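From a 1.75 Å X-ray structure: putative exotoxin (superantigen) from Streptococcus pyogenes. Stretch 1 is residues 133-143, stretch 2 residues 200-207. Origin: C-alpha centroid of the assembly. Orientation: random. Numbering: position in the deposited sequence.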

# COMPACT_ATOMS: atom_id res chain seq x y z
N GLU A 133 11.41 8.57 -3.32
CA GLU A 133 10.29 8.68 -4.25
C GLU A 133 10.71 8.24 -5.65
O GLU A 133 9.99 7.49 -6.32
N PHE A 134 11.88 8.69 -6.08
CA PHE A 134 12.37 8.33 -7.40
C PHE A 134 12.61 6.82 -7.48
O PHE A 134 12.21 6.16 -8.45
N ASP A 135 13.24 6.26 -6.44
CA ASP A 135 13.54 4.84 -6.39
C ASP A 135 12.27 3.99 -6.43
O ASP A 135 12.17 3.05 -7.21
N PHE A 136 11.30 4.34 -5.60
CA PHE A 136 10.04 3.60 -5.59
C PHE A 136 9.37 3.60 -6.96
O PHE A 136 8.97 2.54 -7.46
N LYS A 137 9.25 4.77 -7.56
CA LYS A 137 8.59 4.87 -8.86
C LYS A 137 9.32 4.13 -9.97
O LYS A 137 8.69 3.45 -10.77
N ILE A 138 10.65 4.25 -10.00
CA ILE A 138 11.41 3.56 -11.03
C ILE A 138 11.36 2.05 -10.83
O ILE A 138 11.25 1.30 -11.79
N ARG A 139 11.42 1.59 -9.58
CA ARG A 139 11.35 0.14 -9.36
C ARG A 139 9.99 -0.38 -9.82
O ARG A 139 9.90 -1.43 -10.45
N GLN A 140 8.93 0.36 -9.50
CA GLN A 140 7.60 -0.06 -9.92
C GLN A 140 7.53 -0.12 -11.44
O GLN A 140 6.95 -1.05 -12.01
N TYR A 141 8.11 0.87 -12.11
CA TYR A 141 8.11 0.89 -13.57
C TYR A 141 8.83 -0.35 -14.08
O TYR A 141 8.34 -1.05 -14.98
N LEU A 142 10.00 -0.62 -13.51
CA LEU A 142 10.80 -1.77 -13.90
C LEU A 142 10.09 -3.09 -13.57
O LEU A 142 10.19 -4.06 -14.32
N MET A 143 9.37 -3.12 -12.46
CA MET A 143 8.65 -4.33 -12.07
C MET A 143 7.54 -4.63 -13.06
O MET A 143 7.39 -5.76 -13.52
N ASP A 200 18.69 20.32 -10.55
CA ASP A 200 20.05 19.78 -10.57
C ASP A 200 20.06 18.40 -11.20
O ASP A 200 21.12 17.82 -11.45
N PHE A 201 18.87 17.86 -11.45
CA PHE A 201 18.73 16.54 -12.04
C PHE A 201 19.02 16.55 -13.54
O PHE A 201 18.42 17.33 -14.28
N SER A 202 19.92 15.69 -13.98
CA SER A 202 20.27 15.62 -15.40
C SER A 202 19.54 14.47 -16.09
O SER A 202 18.81 14.68 -17.06
N HIS A 203 19.75 13.26 -15.59
CA HIS A 203 19.12 12.07 -16.14
C HIS A 203 19.44 10.91 -15.22
O HIS A 203 20.10 11.07 -14.20
N PHE A 204 18.98 9.72 -15.59
CA PHE A 204 19.26 8.54 -14.79
C PHE A 204 19.65 7.39 -15.71
O PHE A 204 19.43 7.44 -16.92
N ASP A 205 20.24 6.37 -15.11
CA ASP A 205 20.65 5.19 -15.85
C ASP A 205 20.23 3.98 -15.05
O ASP A 205 20.35 3.97 -13.83
N ILE A 206 19.70 2.98 -15.73
CA ILE A 206 19.29 1.74 -15.10
C ILE A 206 20.19 0.68 -15.72
O ILE A 206 20.19 0.50 -16.94
N TYR A 207 20.98 0.01 -14.88
CA TYR A 207 21.88 -1.04 -15.35
C TYR A 207 21.37 -2.39 -14.87
O TYR A 207 21.36 -2.65 -13.67

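The helix of residues 133-143 lies across the strand of residues 201-207 at 47° between their N-to-C directions, with axes 11.5 Å apart at closest approach. The contacts across it are all between apolar side chains: no hydrogen bond links the two stretches, and the packing buries 266 Å² in all. From the helix, Phe134, Ile138 and Leu142 point toward the strand, spaced four residues apart so that they form a ridge along one side; from the strand, Phe201, Phe204 and Ile206 point toward the helix.

Phe134 (chi1 t, -164°) fills the end of the interface nearest the start of the strand. The CZ/CE2 end of its ring rests over the groove where the Phe201 and Phe204 rings meet; these two carry different rotamers, t for Phe201 and p for Phe204. The edge of Phe134 is directed at the face of Phe204 in an offset edge-to-face pair, with centroids 5.6 Å apart and planes at 71°; Phe134 CZ comes within 3.6 Å of Phe204 CD2. Toward Phe201 the arrangement is oblique, the planes meeting at 49°, and Phe134 CE2 lies 3.9 Å from Phe201 CZ.

Further along, aliphatic chains take over. Ile138 is extended, with chi1 and chi2 both t, and sets CD1 over the seam where Phe204 and Ile206 meet. Ile138 CD1 sits 3.7 Å from Phe204 CE1, while Ile138 CD1 and Ile206 CD1 are just 3.2 Å apart, a very tight contact for two methyl carbons. The CA atoms of Ile138 and Ile206, 9.1 Å apart, are the nearest CA pair across the two stretches. Ile206 (m, t) in turn directs its CD1 into the notch between Ile138 and Leu142, Ile206 CD1 reaching 3.5 Å from Leu142 CD2. It has the largest area covered by the opposing stretch, 69 Å². Leu142 (m, t) completes the ridge. Tyr141 also points toward the strand, but its nearest atom, Tyr141 CD2, stays 5.3 Å from Ile206 CD1.

Polar groups are kept out of this seam. On the helix, Lys137 NZ forms a salt bridge with Glu133 OE2 at 2.9 Å, and Arg139 NE bonds to Asp135 OD1 at 2.7 Å in a second salt bridge, supplemented by a weak hydrogen bond from Arg139 NH2 to Asp135 OD2 at 3.0 Å. Both pairs span one helical turn. His203 and Asp205 point away from the helix, and Ser202 OG and His203 ND1 share a hydrogen bond of 2.8 Å.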

# COMPACT_ATOMS: atom_id res chain seq x y z
CB GLU A 133 9.77 10.12 -4.32
CG GLU A 133 8.60 10.28 -5.28
CD GLU A 133 8.00 11.67 -5.28
OE1 GLU A 133 8.23 12.43 -4.31
OE2 GLU A 133 7.27 11.99 -6.24
CB PHE A 134 13.67 9.07 -7.69
CG PHE A 134 14.06 9.06 -9.14
CD1 PHE A 134 14.62 7.93 -9.72
CD2 PHE A 134 13.86 10.19 -9.94
CE1 PHE A 134 14.96 7.90 -11.07
CE2 PHE A 134 14.20 10.17 -11.28
CZ PHE A 134 14.75 9.03 -11.85
CB ASP A 135 14.35 4.55 -5.11
CG ASP A 135 14.92 3.14 -5.07
OD1 ASP A 135 15.12 2.54 -6.14
OD2 ASP A 135 15.18 2.64 -3.95
CB PHE A 136 9.08 4.21 -4.57
CG PHE A 136 7.67 3.72 -4.71
CD1 PHE A 136 7.32 2.44 -4.29
CD2 PHE A 136 6.70 4.53 -5.30
CE1 PHE A 136 6.01 1.96 -4.47
CE2 PHE A 136 5.40 4.06 -5.48
CZ PHE A 136 5.05 2.78 -5.06
CB LYS A 137 8.39 6.34 -9.23
CG LYS A 137 7.39 7.03 -8.30
CD LYS A 137 7.10 8.47 -8.70
CE LYS A 137 5.95 9.01 -7.85
NZ LYS A 137 5.67 10.45 -8.07
CB ILE A 138 12.88 4.04 -11.07
CG1 ILE A 138 13.62 3.35 -12.22
CG2 ILE A 138 13.56 3.73 -9.75
CD1 ILE A 138 14.99 3.93 -12.50
CB ARG A 139 11.58 -0.22 -7.89
CG ARG A 139 13.01 -0.00 -7.45
CD ARG A 139 13.29 -0.63 -6.10
NE ARG A 139 14.50 -0.05 -5.51
CZ ARG A 139 15.38 -0.72 -4.79
NH1 ARG A 139 15.23 -2.02 -4.55
NH2 ARG A 139 16.43 -0.08 -4.28
CB GLN A 140 6.54 0.90 -9.38
CG GLN A 140 5.90 0.44 -8.07
CD GLN A 140 5.13 -0.86 -8.24
OE1 GLN A 140 4.49 -1.09 -9.26
NE2 GLN A 140 5.19 -1.72 -7.22
CB TYR A 141 8.80 2.14 -14.10
CG TYR A 141 8.97 2.14 -15.61
CD1 TYR A 141 7.87 2.35 -16.45
CD2 TYR A 141 10.20 1.89 -16.19
CE1 TYR A 141 8.00 2.30 -17.83
CE2 TYR A 141 10.35 1.84 -17.58
CZ TYR A 141 9.25 2.05 -18.39
OH TYR A 141 9.38 1.99 -19.76
CB LEU A 142 12.16 -1.72 -13.21
CG LEU A 142 13.08 -0.58 -13.67
CD1 LEU A 142 14.32 -0.52 -12.81
CD2 LEU A 142 13.45 -0.79 -15.14
CB MET A 143 8.07 -4.16 -10.66
CG MET A 143 9.10 -4.21 -9.56
SD MET A 143 8.53 -3.54 -8.00
CE MET A 143 7.36 -4.76 -7.49
CB ASP A 200 20.63 19.69 -9.15
CG ASP A 200 20.75 21.03 -8.48
OD1 ASP A 200 21.13 22.01 -9.16
OD2 ASP A 200 20.47 21.11 -7.26
CB PHE A 201 17.31 16.02 -11.80
CG PHE A 201 17.04 14.69 -12.43
CD1 PHE A 201 17.58 13.53 -11.89
CD2 PHE A 201 16.24 14.60 -13.57
CE1 PHE A 201 17.33 12.29 -12.48
CE2 PHE A 201 15.99 13.37 -14.16
CZ PHE A 201 16.53 12.21 -13.62
CB SER A 202 21.78 15.43 -15.57
OG SER A 202 22.09 15.22 -16.93
CB HIS A 203 19.66 11.77 -17.54
CG HIS A 203 21.13 11.50 -17.58
ND1 HIS A 203 22.07 12.50 -17.43
CD2 HIS A 203 21.82 10.34 -17.70
CE1 HIS A 203 23.28 11.96 -17.47
NE2 HIS A 203 23.16 10.66 -17.63
CB PHE A 204 18.03 8.16 -13.94
CG PHE A 204 16.90 7.56 -14.73
CD1 PHE A 204 16.87 6.19 -14.98
CD2 PHE A 204 15.88 8.36 -15.22
CE1 PHE A 204 15.82 5.63 -15.71
CE2 PHE A 204 14.82 7.81 -15.95
CZ PHE A 204 14.79 6.44 -16.19
CB ASP A 205 22.18 5.15 -16.02
CG ASP A 205 22.69 6.23 -16.95
OD1 ASP A 205 22.32 6.23 -18.14
OD2 ASP A 205 23.48 7.09 -16.48
CB ILE A 206 17.83 1.37 -15.42
CG1 ILE A 206 16.87 2.38 -14.79
CG2 ILE A 206 17.52 -0.03 -14.89
CD1 ILE A 206 15.42 2.15 -15.15
CB TYR A 207 23.28 -0.83 -14.80
CG TYR A 207 24.00 0.41 -15.29
CD1 TYR A 207 24.63 0.43 -16.53
CD2 TYR A 207 24.06 1.56 -14.51
CE1 TYR A 207 25.31 1.56 -16.98
CE2 TYR A 207 24.73 2.69 -14.94
CZ TYR A 207 25.35 2.69 -16.17
OH TYR A 207 26.03 3.82 -16.59